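Long-range contacts in D-mannose isomerase (PDB 5X32), which catalyses the reversible isomerization of D-mannose to D-fructose and, less efficiently, acts on D-lyxose, but cannot use D-glucose: residues F11-H15 against W341-W345; F60-Q64 against Y74-A78; M184-D188 against M261-R265; L281-A286 against G297-D301. One frame throughout, in Å; residues are numbered along the deposited sequence.

Contact 1. Residues F11-H15 against W341-W345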
loop_
_atom_site.group_PDB
_atom_site.type_symbol
_atom_site.label_atom_id
_atom_site.label_comp_id
_atom_site.label_asym_id
_atom_site.label_seq_id
_atom_site.Cartn_x
_atom_site.Cartn_y
_atom_site.Cartn_z
ATOM N N PHE A 11 -17.391 13.468 4.787
ATOM C CA PHE A 11 -17.590 12.081 4.388
ATOM C C PHE A 11 -16.350 11.235 4.620
ATOM O O PHE A 11 -16.433 10.160 5.229
ATOM C CB PHE A 11 -17.977 11.929 2.939
ATOM C CG PHE A 11 -17.911 10.509 2.487
ATOM C CD1 PHE A 11 -18.874 9.607 2.904
ATOM C CD2 PHE A 11 -16.883 10.059 1.696
ATOM C CE1 PHE A 11 -18.824 8.291 2.526
ATOM C CE2 PHE A 11 -16.829 8.741 1.314
ATOM C CZ PHE A 11 -17.801 7.857 1.730
ATOM N N LEU A 12 -15.213 11.717 4.114
ATOM C CA LEU A 12 -13.962 10.974 4.187
ATOM C C LEU A 12 -13.589 10.655 5.632
ATOM O O LEU A 12 -13.199 9.524 5.947
ATOM C CB LEU A 12 -12.845 11.749 3.491
ATOM C CG LEU A 12 -13.037 11.776 1.967
ATOM C CD1 LEU A 12 -12.141 12.823 1.308
ATOM C CD2 LEU A 12 -12.823 10.400 1.333
ATOM N N GLU A 13 -13.743 11.645 6.508
ATOM C CA GLU A 13 -13.458 11.462 7.928
ATOM C C GLU A 13 -14.420 10.471 8.575
ATOM O O GLU A 13 -14.024 9.678 9.446
ATOM C CB GLU A 13 -13.518 12.801 8.646
ATOM C CG GLU A 13 -12.203 13.542 8.573
ATOM C CD GLU A 13 -12.320 14.977 9.039
ATOM O OE1 GLU A 13 -13.429 15.362 9.481
ATOM O OE2 GLU A 13 -11.292 15.700 8.998
ATOM N N ALA A 14 -15.684 10.525 8.145
ATOM C CA ALA A 14 -16.724 9.636 8.660
ATOM C C ALA A 14 -16.418 8.183 8.306
ATOM O O ALA A 14 -16.504 7.278 9.159
ATOM C CB ALA A 14 -18.054 10.036 8.119
ATOM N N HIS A 15 -16.060 7.976 7.041
ATOM C CA HIS A 15 -15.733 6.656 6.525
ATOM C C HIS A 15 -14.496 6.072 7.185
ATOM O O HIS A 15 -14.455 4.874 7.530
ATOM C CB HIS A 15 -15.533 6.710 5.022
ATOM C CG HIS A 15 -14.977 5.448 4.455
ATOM N ND1 HIS A 15 -15.740 4.320 4.261
ATOM C CD2 HIS A 15 -13.718 5.121 4.084
ATOM C CE1 HIS A 15 -14.982 3.355 3.772
ATOM N NE2 HIS A 15 -13.748 3.814 3.661
ATOM N N TRP A 341 -15.792 5.661 -6.293
ATOM C CA TRP A 341 -16.486 5.708 -5.017
ATOM C C TRP A 341 -17.896 5.096 -5.095
ATOM O O TRP A 341 -18.326 4.425 -4.163
ATOM C CB TRP A 341 -16.565 7.141 -4.496
ATOM C CG TRP A 341 -15.437 7.492 -3.582
ATOM C CD1 TRP A 341 -14.397 8.335 -3.855
ATOM C CD2 TRP A 341 -15.211 6.995 -2.243
ATOM N NE1 TRP A 341 -13.541 8.400 -2.774
ATOM C CE2 TRP A 341 -14.018 7.591 -1.772
ATOM C CE3 TRP A 341 -15.908 6.117 -1.394
ATOM C CZ2 TRP A 341 -13.503 7.335 -0.494
ATOM C CZ3 TRP A 341 -15.382 5.859 -0.112
ATOM C CH2 TRP A 341 -14.197 6.467 0.316
ATOM N N GLU A 342 -18.627 5.334 -6.180
ATOM C CA GLU A 342 -19.975 4.772 -6.296
ATOM C C GLU A 342 -19.908 3.257 -6.275
ATOM O O GLU A 342 -20.586 2.615 -5.467
ATOM C CB GLU A 342 -20.681 5.277 -7.551
ATOM C CG GLU A 342 -21.216 6.689 -7.367
ATOM C CD GLU A 342 -21.606 7.377 -8.675
ATOM O OE1 GLU A 342 -21.671 6.704 -9.734
ATOM O OE2 GLU A 342 -21.829 8.609 -8.636
ATOM N N PHE A 343 -19.052 2.688 -7.117
ATOM C CA PHE A 343 -18.897 1.240 -7.116
ATOM C C PHE A 343 -18.532 0.738 -5.715
ATOM O O PHE A 343 -19.092 -0.258 -5.237
ATOM C CB PHE A 343 -17.817 0.799 -8.105
ATOM C CG PHE A 343 -17.440 -0.652 -7.965
ATOM C CD1 PHE A 343 -18.216 -1.645 -8.527
ATOM C CD2 PHE A 343 -16.336 -1.026 -7.211
ATOM C CE1 PHE A 343 -17.879 -2.982 -8.389
ATOM C CE2 PHE A 343 -15.996 -2.353 -7.074
ATOM C CZ PHE A 343 -16.776 -3.334 -7.665
ATOM N N SER A 344 -17.599 1.436 -5.067
ATOM C CA SER A 344 -17.130 1.049 -3.739
ATOM C C SER A 344 -18.222 1.067 -2.654
ATOM O O SER A 344 -18.343 0.140 -1.839
ATOM C CB SER A 344 -15.976 1.963 -3.323
ATOM O OG SER A 344 -14.858 1.759 -4.164
ATOM N N TRP A 345 -18.996 2.140 -2.650
ATOM C CA TRP A 345 -20.069 2.334 -1.703
ATOM C C TRP A 345 -21.128 1.254 -1.875
ATOM O O TRP A 345 -21.675 0.725 -0.884
ATOM C CB TRP A 345 -20.683 3.709 -1.893
ATOM C CG TRP A 345 -21.556 4.144 -0.777
ATOM C CD1 TRP A 345 -22.916 4.269 -0.804
ATOM C CD2 TRP A 345 -21.137 4.577 0.519
ATOM N NE1 TRP A 345 -23.369 4.731 0.405
ATOM C CE2 TRP A 345 -22.297 4.925 1.239
ATOM C CE3 TRP A 345 -19.896 4.686 1.151
ATOM C CZ2 TRP A 345 -22.255 5.376 2.559
ATOM C CZ3 TRP A 345 -19.853 5.140 2.460
ATOM C CH2 TRP A 345 -21.025 5.485 3.147
#
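An aromatic cluster closes the outer layer of the (α/α)6 barrel, setting the first helix, 9-23, against the last outer helix, 331-347. The short axes run 14.6 Å apart at 31°, too far for backbone contact, so large rings span the gap. Phe11 stands between two indoles: its CE2 lies 3.5 Å from CZ3 of Trp341, and its CE1 lies 3.3 Å from CZ3 of Trp345. It turns its edge to the face of Trp341 (T-shaped, centroids 5.0 Å, planes at 81°) and, offset, to the face of Trp345 (5.3 Å, 65°). One turn later the roles change: Trp341 points its own edge at the face of His15, CH2 to CD2 4.0 Å, with planes at 90°. Leu12 CD2 packs 3.6 Å from Trp341 CZ2. Phe6 adds a ring beside Phe11 and Trp341, and Cys385 of helix 379-390 touches Leu12, His15 and Trp341. With no polar pair between the segments, the two helices are held by ring C-H groups directed at pi faces and by dispersion.

Contact 2. Residues F60-Q64 against Y74-A78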
loop_
_atom_site.group_PDB
_atom_site.type_symbol
_atom_site.label_atom_id
_atom_site.label_comp_id
_atom_site.label_asym_id
_atom_site.label_seq_id
_atom_site.Cartn_x
_atom_site.Cartn_y
_atom_site.Cartn_z
ATOM N N PHE A 60 0.718 1.805 10.873
ATOM C CA PHE A 60 0.260 2.894 10.017
ATOM C C PHE A 60 -1.175 3.347 10.358
ATOM O O PHE A 60 -1.438 4.549 10.483
ATOM C CB PHE A 60 0.332 2.471 8.543
ATOM C CG PHE A 60 -0.210 3.493 7.602
ATOM C CD1 PHE A 60 -1.555 3.523 7.285
ATOM C CD2 PHE A 60 0.621 4.458 7.063
ATOM C CE1 PHE A 60 -2.046 4.489 6.430
ATOM C CE2 PHE A 60 0.131 5.418 6.208
ATOM C CZ PHE A 60 -1.196 5.432 5.889
ATOM N N ASN A 61 -2.085 2.385 10.515
ATOM C CA ASN A 61 -3.468 2.687 10.869
ATOM C C ASN A 61 -3.558 3.601 12.067
ATOM O O ASN A 61 -4.045 4.733 11.982
ATOM C CB ASN A 61 -4.245 1.420 11.221
ATOM C CG ASN A 61 -4.698 0.635 10.019
ATOM O OD1 ASN A 61 -4.137 0.749 8.917
ATOM N ND2 ASN A 61 -5.731 -0.192 10.227
ATOM N N PHE A 62 -3.045 3.112 13.190
ATOM C CA PHE A 62 -3.293 3.794 14.457
ATOM C C PHE A 62 -2.516 5.095 14.521
ATOM O O PHE A 62 -3.003 6.084 15.072
ATOM C CB PHE A 62 -2.948 2.886 15.632
ATOM C CG PHE A 62 -3.914 1.752 15.801
ATOM C CD1 PHE A 62 -5.226 1.996 16.166
ATOM C CD2 PHE A 62 -3.512 0.446 15.586
ATOM C CE1 PHE A 62 -6.126 0.960 16.323
ATOM C CE2 PHE A 62 -4.399 -0.592 15.727
ATOM C CZ PHE A 62 -5.712 -0.337 16.107
ATOM N N ALA A 63 -1.330 5.114 13.922
ATOM C CA ALA A 63 -0.557 6.348 13.890
ATOM C C ALA A 63 -1.289 7.432 13.104
ATOM O O ALA A 63 -1.509 8.529 13.612
ATOM C CB ALA A 63 0.812 6.104 13.314
ATOM N N GLN A 64 -1.686 7.111 11.875
ATOM C CA GLN A 64 -2.405 8.067 11.034
ATOM C C GLN A 64 -3.705 8.550 11.706
ATOM O O GLN A 64 -4.043 9.755 11.669
ATOM C CB GLN A 64 -2.708 7.433 9.682
ATOM C CG GLN A 64 -1.488 7.251 8.794
ATOM C CD GLN A 64 -0.846 8.557 8.450
ATOM O OE1 GLN A 64 -1.524 9.518 8.080
ATOM N NE2 GLN A 64 0.470 8.618 8.587
ATOM N N TYR A 74 -5.278 5.844 20.342
ATOM C CA TYR A 74 -4.757 5.450 19.037
ATOM C C TYR A 74 -3.240 5.485 19.044
ATOM O O TYR A 74 -2.578 4.590 18.505
ATOM C CB TYR A 74 -5.288 6.361 17.937
ATOM C CG TYR A 74 -6.734 6.126 17.602
ATOM C CD1 TYR A 74 -7.345 4.916 17.917
ATOM C CD2 TYR A 74 -7.487 7.105 16.960
ATOM C CE1 TYR A 74 -8.675 4.684 17.602
ATOM C CE2 TYR A 74 -8.819 6.887 16.638
ATOM C CZ TYR A 74 -9.410 5.672 16.960
ATOM O OH TYR A 74 -10.731 5.430 16.647
ATOM N N LYS A 75 -2.690 6.510 19.681
ATOM C CA LYS A 75 -1.256 6.573 19.885
ATOM C C LYS A 75 -0.814 5.395 20.750
ATOM O O LYS A 75 0.259 4.815 20.516
ATOM C CB LYS A 75 -0.864 7.897 20.522
ATOM C CG LYS A 75 0.617 8.211 20.457
ATOM C CD LYS A 75 0.936 9.270 21.498
ATOM C CE LYS A 75 2.417 9.432 21.753
ATOM N NZ LYS A 75 2.603 10.428 22.846
ATOM N N HIS A 76 -1.646 5.013 21.720
ATOM C CA HIS A 76 -1.291 3.849 22.527
ATOM C C HIS A 76 -1.263 2.565 21.706
ATOM O O HIS A 76 -0.344 1.760 21.835
ATOM C CB HIS A 76 -2.257 3.660 23.693
ATOM C CG HIS A 76 -2.173 4.733 24.731
ATOM N ND1 HIS A 76 -3.123 4.885 25.723
ATOM C CD2 HIS A 76 -1.242 5.694 24.949
ATOM C CE1 HIS A 76 -2.785 5.900 26.498
ATOM N NE2 HIS A 76 -1.648 6.409 26.050
ATOM N N ALA A 77 -2.228 2.405 20.808
ATOM C CA ALA A 77 -2.270 1.206 19.976
ATOM C C ALA A 77 -1.105 1.193 18.987
ATOM O O ALA A 77 -0.545 0.125 18.693
ATOM C CB ALA A 77 -3.598 1.103 19.250
ATOM N N ALA A 78 -0.731 2.366 18.481
ATOM C CA ALA A 78 0.399 2.448 17.551
ATOM C C ALA A 78 1.691 2.059 18.256
ATOM O O ALA A 78 2.525 1.341 17.697
ATOM C CB ALA A 78 0.524 3.850 16.947
#
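The two short helical segments run roughly antiparallel, their N-to-C directions 150° apart, and their axes come within 7.7 Å. The backbones are closest where the CA atoms of Phe62 and Ala78 stand 5.0 Å apart. Such a tight approach depends on small residues: Ala77 and Ala78 both point their CB atoms toward helix 52-69, where longer side chains would hold the backbones apart. Phe62 contributes the largest share, 108 of the 235 Å² buried. Its CB sits 3.4 Å from the carbonyl O of Tyr74 and 3.8 Å from CB of Ala78, while its ring lies against Ala77, whose CB is 3.5 Å from the ring centroid and only 12° off the normal, a CH-pi contact over the face. At the ring edge, CD1 of Phe62 meets CD1 of Tyr74 at 4.0 Å. Beyond Ala78 the packing thins: its CB is 4.3 Å from CB of Ala63, which itself points away from helix 72-89. Phe34 meets the Phe62 ring from outside the pair, and Ile128 touches both Ala63 and Ala78. On the far side of helix 52-69, Phe60 reaches Leu120 of helix 112-127; Asn61 ND2 is hydrogen-bonded to Thr377 O. Two consecutive helices joined by a short turn and packed antiparallel form an α-hairpin, the repeating unit of the (α/α)6 barrel of N-acylglucosamine 2-epimerase relatives.

Contact 3. Residues M184-D188 against M261-R265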
loop_
_atom_site.group_PDB
_atom_site.type_symbol
_atom_site.label_atom_id
_atom_site.label_comp_id
_atom_site.label_asym_id
_atom_site.label_seq_id
_atom_site.Cartn_x
_atom_site.Cartn_y
_atom_site.Cartn_z
ATOM N N MET A 184 9.210 8.218 0.695
ATOM C CA MET A 184 8.530 9.516 0.794
ATOM C C MET A 184 8.003 9.792 2.210
ATOM O O MET A 184 8.095 10.922 2.718
ATOM C CB MET A 184 7.375 9.604 -0.182
ATOM C CG MET A 184 7.816 9.817 -1.609
ATOM S SD MET A 184 6.419 9.785 -2.726
ATOM C CE MET A 184 5.577 11.203 -2.099
ATOM N N SER A 185 7.464 8.756 2.855
ATOM C CA SER A 185 6.987 8.910 4.228
ATOM C C SER A 185 8.155 9.290 5.146
ATOM O O SER A 185 8.026 10.115 6.071
ATOM C CB SER A 185 6.327 7.622 4.713
ATOM O OG SER A 185 5.787 7.772 6.017
ATOM N N ALA A 186 9.307 8.692 4.858
ATOM C CA ALA A 186 10.509 8.927 5.639
ATOM C C ALA A 186 10.981 10.360 5.436
ATOM O O ALA A 186 11.355 11.035 6.389
ATOM C CB ALA A 186 11.603 7.940 5.247
ATOM N N PHE A 187 10.986 10.819 4.192
ATOM C CA PHE A 187 11.349 12.203 3.920
ATOM C C PHE A 187 10.415 13.195 4.613
ATOM O O PHE A 187 10.860 14.219 5.096
ATOM C CB PHE A 187 11.389 12.486 2.423
ATOM C CG PHE A 187 11.580 13.937 2.104
ATOM C CD1 PHE A 187 12.797 14.551 2.351
ATOM C CD2 PHE A 187 10.556 14.692 1.566
ATOM C CE1 PHE A 187 12.988 15.892 2.064
ATOM C CE2 PHE A 187 10.746 16.035 1.273
ATOM C CZ PHE A 187 11.961 16.633 1.524
ATOM N N ASP A 188 9.117 12.929 4.619
ATOM C CA ASP A 188 8.211 13.839 5.314
ATOM C C ASP A 188 8.493 13.856 6.817
ATOM O O ASP A 188 8.477 14.911 7.461
ATOM C CB ASP A 188 6.749 13.448 5.082
ATOM C CG ASP A 188 6.248 13.775 3.683
ATOM O OD1 ASP A 188 6.955 14.444 2.887
ATOM O OD2 ASP A 188 5.105 13.368 3.394
ATOM N N MET A 261 2.459 12.632 -6.010
ATOM C CA MET A 261 2.956 12.927 -4.680
ATOM C C MET A 261 4.431 13.407 -4.729
ATOM O O MET A 261 4.818 14.335 -4.023
ATOM C CB MET A 261 2.792 11.695 -3.809
ATOM C CG MET A 261 1.361 11.405 -3.391
ATOM S SD MET A 261 1.285 9.909 -2.379
ATOM C CE MET A 261 2.238 10.393 -0.930
ATOM N N LEU A 262 5.234 12.791 -5.586
ATOM C CA LEU A 262 6.611 13.208 -5.786
ATOM C C LEU A 262 6.658 14.554 -6.503
ATOM O O LEU A 262 7.510 15.387 -6.234
ATOM C CB LEU A 262 7.352 12.164 -6.605
ATOM C CG LEU A 262 7.848 10.974 -5.801
ATOM C CD1 LEU A 262 8.517 10.001 -6.738
ATOM C CD2 LEU A 262 8.791 11.417 -4.692
ATOM N N ASP A 263 5.712 14.773 -7.404
ATOM C CA ASP A 263 5.670 15.999 -8.178
ATOM C C ASP A 263 5.339 17.184 -7.283
ATOM O O ASP A 263 5.600 18.331 -7.660
ATOM C CB ASP A 263 4.668 15.896 -9.328
ATOM C CG ASP A 263 4.896 16.955 -10.383
ATOM O OD1 ASP A 263 5.955 17.618 -10.331
ATOM O OD2 ASP A 263 4.047 17.090 -11.288
ATOM N N LYS A 264 4.740 16.944 -6.114
ATOM C CA LYS A 264 4.519 18.101 -5.254
ATOM C C LYS A 264 5.708 18.301 -4.330
ATOM O O LYS A 264 5.989 19.422 -3.916
ATOM C CB LYS A 264 3.240 17.928 -4.423
ATOM C CG LYS A 264 3.244 18.483 -2.955
ATOM C CD LYS A 264 3.531 19.979 -2.711
ATOM C CE LYS A 264 3.098 20.390 -1.300
ATOM N NZ LYS A 264 3.800 19.567 -0.214
ATOM N N ARG A 265 6.485 17.258 -4.088
ATOM C CA ARG A 265 7.631 17.415 -3.203
ATOM C C ARG A 265 8.858 17.910 -3.945
ATOM O O ARG A 265 9.496 18.879 -3.538
ATOM C CB ARG A 265 7.931 16.100 -2.489
ATOM C CG ARG A 265 6.697 15.509 -1.882
ATOM C CD ARG A 265 6.965 14.334 -0.965
ATOM N NE ARG A 265 5.709 13.694 -0.594
ATOM C CZ ARG A 265 4.773 14.243 0.172
ATOM N NH1 ARG A 265 4.940 15.459 0.672
ATOM N NH2 ARG A 265 3.663 13.570 0.445
#
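The m, t, p rotamer of Met184 carries its thioether into the gap between short axes 12.0 Å apart, placing SD 3.5 Å from Leu262 CD2 and landing CE 3.3 Å from Met261 CB. Arg265 enters the gap from the other side. With chi1 at m and the next two torsions at t, its chain is extended, and NE comes 2.9 Å from Met184 CE, a very short approach at the edge of the guanidinium. Asp188, chi1 at m, brings OD1 to 3.2 Å from Arg265 NH1. This oxygen lies over the guanidinium face, so the salt bridge is one of charge alone, with no N-H aimed at it. The t rotamer of Phe187 puts its ring edge near the arginine, CD2 to CD of Arg265 4.4 Å. Helices 173-190 and 249-265, roughly parallel here (31°) and not consecutive, are neighbours in the inner layer of the (α/α)6 barrel; helix 193-212 of the outer layer lies behind them, its Leu196 touching Phe187 and Leu262, and inner helix 112-127 meets Ser185.

Contact 4. Residues L281-A286 against G297-D301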
loop_
_atom_site.group_PDB
_atom_site.type_symbol
_atom_site.label_atom_id
_atom_site.label_comp_id
_atom_site.label_asym_id
_atom_site.label_seq_id
_atom_site.Cartn_x
_atom_site.Cartn_y
_atom_site.Cartn_z
ATOM N N LEU A 281 -4.802 4.794 -19.342
ATOM C CA LEU A 281 -4.655 3.465 -19.919
ATOM C C LEU A 281 -5.214 2.367 -18.999
ATOM O O LEU A 281 -5.993 1.511 -19.453
ATOM C CB LEU A 281 -3.186 3.207 -20.248
ATOM C CG LEU A 281 -2.919 2.415 -21.524
ATOM C CD1 LEU A 281 -3.839 2.865 -22.638
ATOM C CD2 LEU A 281 -1.489 2.606 -21.929
ATOM N N ALA A 282 -4.800 2.375 -17.729
ATOM C CA ALA A 282 -5.243 1.353 -16.773
ATOM C C ALA A 282 -6.752 1.381 -16.607
ATOM O O ALA A 282 -7.428 0.379 -16.833
ATOM C CB ALA A 282 -4.576 1.540 -15.410
ATOM N N TYR A 283 -7.285 2.551 -16.279
ATOM C CA TYR A 283 -8.709 2.667 -16.042
ATOM C C TYR A 283 -9.481 2.232 -17.283
ATOM O O TYR A 283 -10.413 1.424 -17.187
ATOM C CB TYR A 283 -9.088 4.098 -15.639
ATOM C CG TYR A 283 -10.565 4.270 -15.289
ATOM C CD1 TYR A 283 -11.533 4.425 -16.291
ATOM C CD2 TYR A 283 -10.991 4.276 -13.964
ATOM C CE1 TYR A 283 -12.873 4.583 -15.979
ATOM C CE2 TYR A 283 -12.328 4.435 -13.636
ATOM C CZ TYR A 283 -13.268 4.589 -14.646
ATOM O OH TYR A 283 -14.602 4.740 -14.332
ATOM N N LYS A 284 -9.083 2.723 -18.449
ATOM C CA LYS A 284 -9.838 2.368 -19.643
ATOM C C LYS A 284 -9.794 0.871 -19.894
ATOM O O LYS A 284 -10.810 0.276 -20.254
ATOM C CB LYS A 284 -9.309 3.099 -20.875
ATOM C CG LYS A 284 -9.973 2.630 -22.151
ATOM C CD LYS A 284 -9.750 3.611 -23.279
ATOM C CE LYS A 284 -8.424 4.338 -23.125
ATOM N NZ LYS A 284 -8.195 5.262 -24.266
ATOM N N LYS A 285 -8.648 0.240 -19.649
ATOM C CA LYS A 285 -8.589 -1.199 -19.863
ATOM C C LYS A 285 -9.350 -2.031 -18.830
ATOM O O LYS A 285 -9.873 -3.093 -19.168
ATOM C CB LYS A 285 -7.144 -1.692 -19.925
ATOM C CG LYS A 285 -6.378 -1.244 -21.169
ATOM C CD LYS A 285 -5.100 -2.036 -21.253
ATOM C CE LYS A 285 -4.048 -1.450 -22.136
ATOM N NZ LYS A 285 -2.831 -2.313 -22.021
ATOM N N ALA A 286 -9.444 -1.558 -17.588
ATOM C CA ALA A 286 -9.867 -2.443 -16.500
ATOM C C ALA A 286 -11.260 -2.139 -15.948
ATOM O O ALA A 286 -11.828 -2.933 -15.174
ATOM C CB ALA A 286 -8.849 -2.396 -15.395
ATOM N N GLY A 297 -6.674 -7.731 -13.341
ATOM C CA GLY A 297 -5.555 -7.838 -14.250
ATOM C C GLY A 297 -5.962 -8.098 -15.683
ATOM O O GLY A 297 -6.957 -8.792 -15.951
ATOM N N TYR A 298 -5.191 -7.512 -16.601
ATOM C CA TYR A 298 -5.385 -7.713 -18.038
ATOM C C TYR A 298 -4.063 -8.079 -18.700
ATOM O O TYR A 298 -2.990 -7.881 -18.122
ATOM C CB TYR A 298 -5.993 -6.468 -18.699
ATOM C CG TYR A 298 -5.294 -5.155 -18.374
ATOM C CD1 TYR A 298 -4.084 -4.811 -18.973
ATOM C CD2 TYR A 298 -5.860 -4.249 -17.478
ATOM C CE1 TYR A 298 -3.447 -3.611 -18.676
ATOM C CE2 TYR A 298 -5.233 -3.048 -17.181
ATOM C CZ TYR A 298 -4.027 -2.734 -17.792
ATOM O OH TYR A 298 -3.407 -1.542 -17.494
ATOM N N ALA A 299 -4.143 -8.623 -19.912
ATOM C CA ALA A 299 -2.941 -8.995 -20.658
ATOM C C ALA A 299 -2.347 -7.758 -21.308
ATOM O O ALA A 299 -3.013 -6.725 -21.384
ATOM C CB ALA A 299 -3.267 -10.045 -21.692
ATOM N N PRO A 300 -1.075 -7.836 -21.738
ATOM C CA PRO A 300 -0.489 -6.761 -22.562
ATOM C C PRO A 300 -1.350 -6.547 -23.799
ATOM O O PRO A 300 -1.461 -5.454 -24.354
ATOM C CB PRO A 300 0.900 -7.295 -22.923
ATOM C CG PRO A 300 0.887 -8.755 -22.539
ATOM C CD PRO A 300 -0.095 -8.893 -21.431
ATOM N N ASP A 301 -1.943 -7.653 -24.220
ATOM C CA ASP A 301 -3.087 -7.682 -25.115
ATOM C C ASP A 301 -4.145 -6.611 -24.799
ATOM O O ASP A 301 -4.734 -6.023 -25.700
ATOM C CB ASP A 301 -3.723 -9.071 -25.016
ATOM C CG ASP A 301 -4.640 -9.383 -26.153
ATOM O OD1 ASP A 301 -5.061 -8.450 -26.865
ATOM O OD2 ASP A 301 -4.967 -10.580 -26.305
#
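Aromatic and apolar contacts centre on Tyr298, which points from strand 297-298 toward the last turn of helix 271-286. The aliphatic part of Lys285 lies over one face of its ring: CD of Lys285 is 3.4 Å from CE1 of Tyr298 and 3.7 Å from the ring centroid, 23° off the normal, a CH-pi contact. Ala286 meets the ring at its edge, CB to CE2 of Tyr298 4.1 Å. Near the phenol end, the Tyr298 OH lies 3.5 Å from Ala282 CA and 3.9 Å from its CB, so the small alanine lets the hydroxyl come close to the helix backbone. The polar ends find their partner outside the two segments. Glu218 takes both, forming a salt bridge with Lys285 NZ through OE1 and a hydrogen bond with Tyr298 OH through OE2, which ties the lysine to the tyrosine beside it. Within the pair, Lys285 NZ comes no closer than 4.1 Å to the carbonyl O of Pro300. Backbone pairing of Gly297 with strand 304-310 places Tyr298 on an edge strand of its small sheet. The contact thus packs a β-hairpin, 297-298 with 304-310, on the C-terminal end of an outer-layer helix of the (α/α)6 barrel, with the side chain of Ala282 about 8 Å from that of His251, a proton donor/acceptor inferred by similarity.

How the contacts relate
Contact 1 joins segments 326 residues apart and encloses the other three along the chain; contacts 2, 3 and 4 follow in series. In the barrel, contact 1 lies within the outer layer, contact 2 links an inner helix to an outer one, contact 3 stays within the inner layer across 73 residues, and contact 4 sets a hairpin on an outer helix. Contacts 3 and 4 use successive helices, 249-265 and 271-286. Contacts 2 and 4, with centres about 36 Å apart, lie on opposite sides of the chain's centre. The inferred catalytic His380 has its side chain about 10 Å from that of His15 in contact 1 and 11 Å from that of Met261 in contact 3, whereas contact 4 approaches His251.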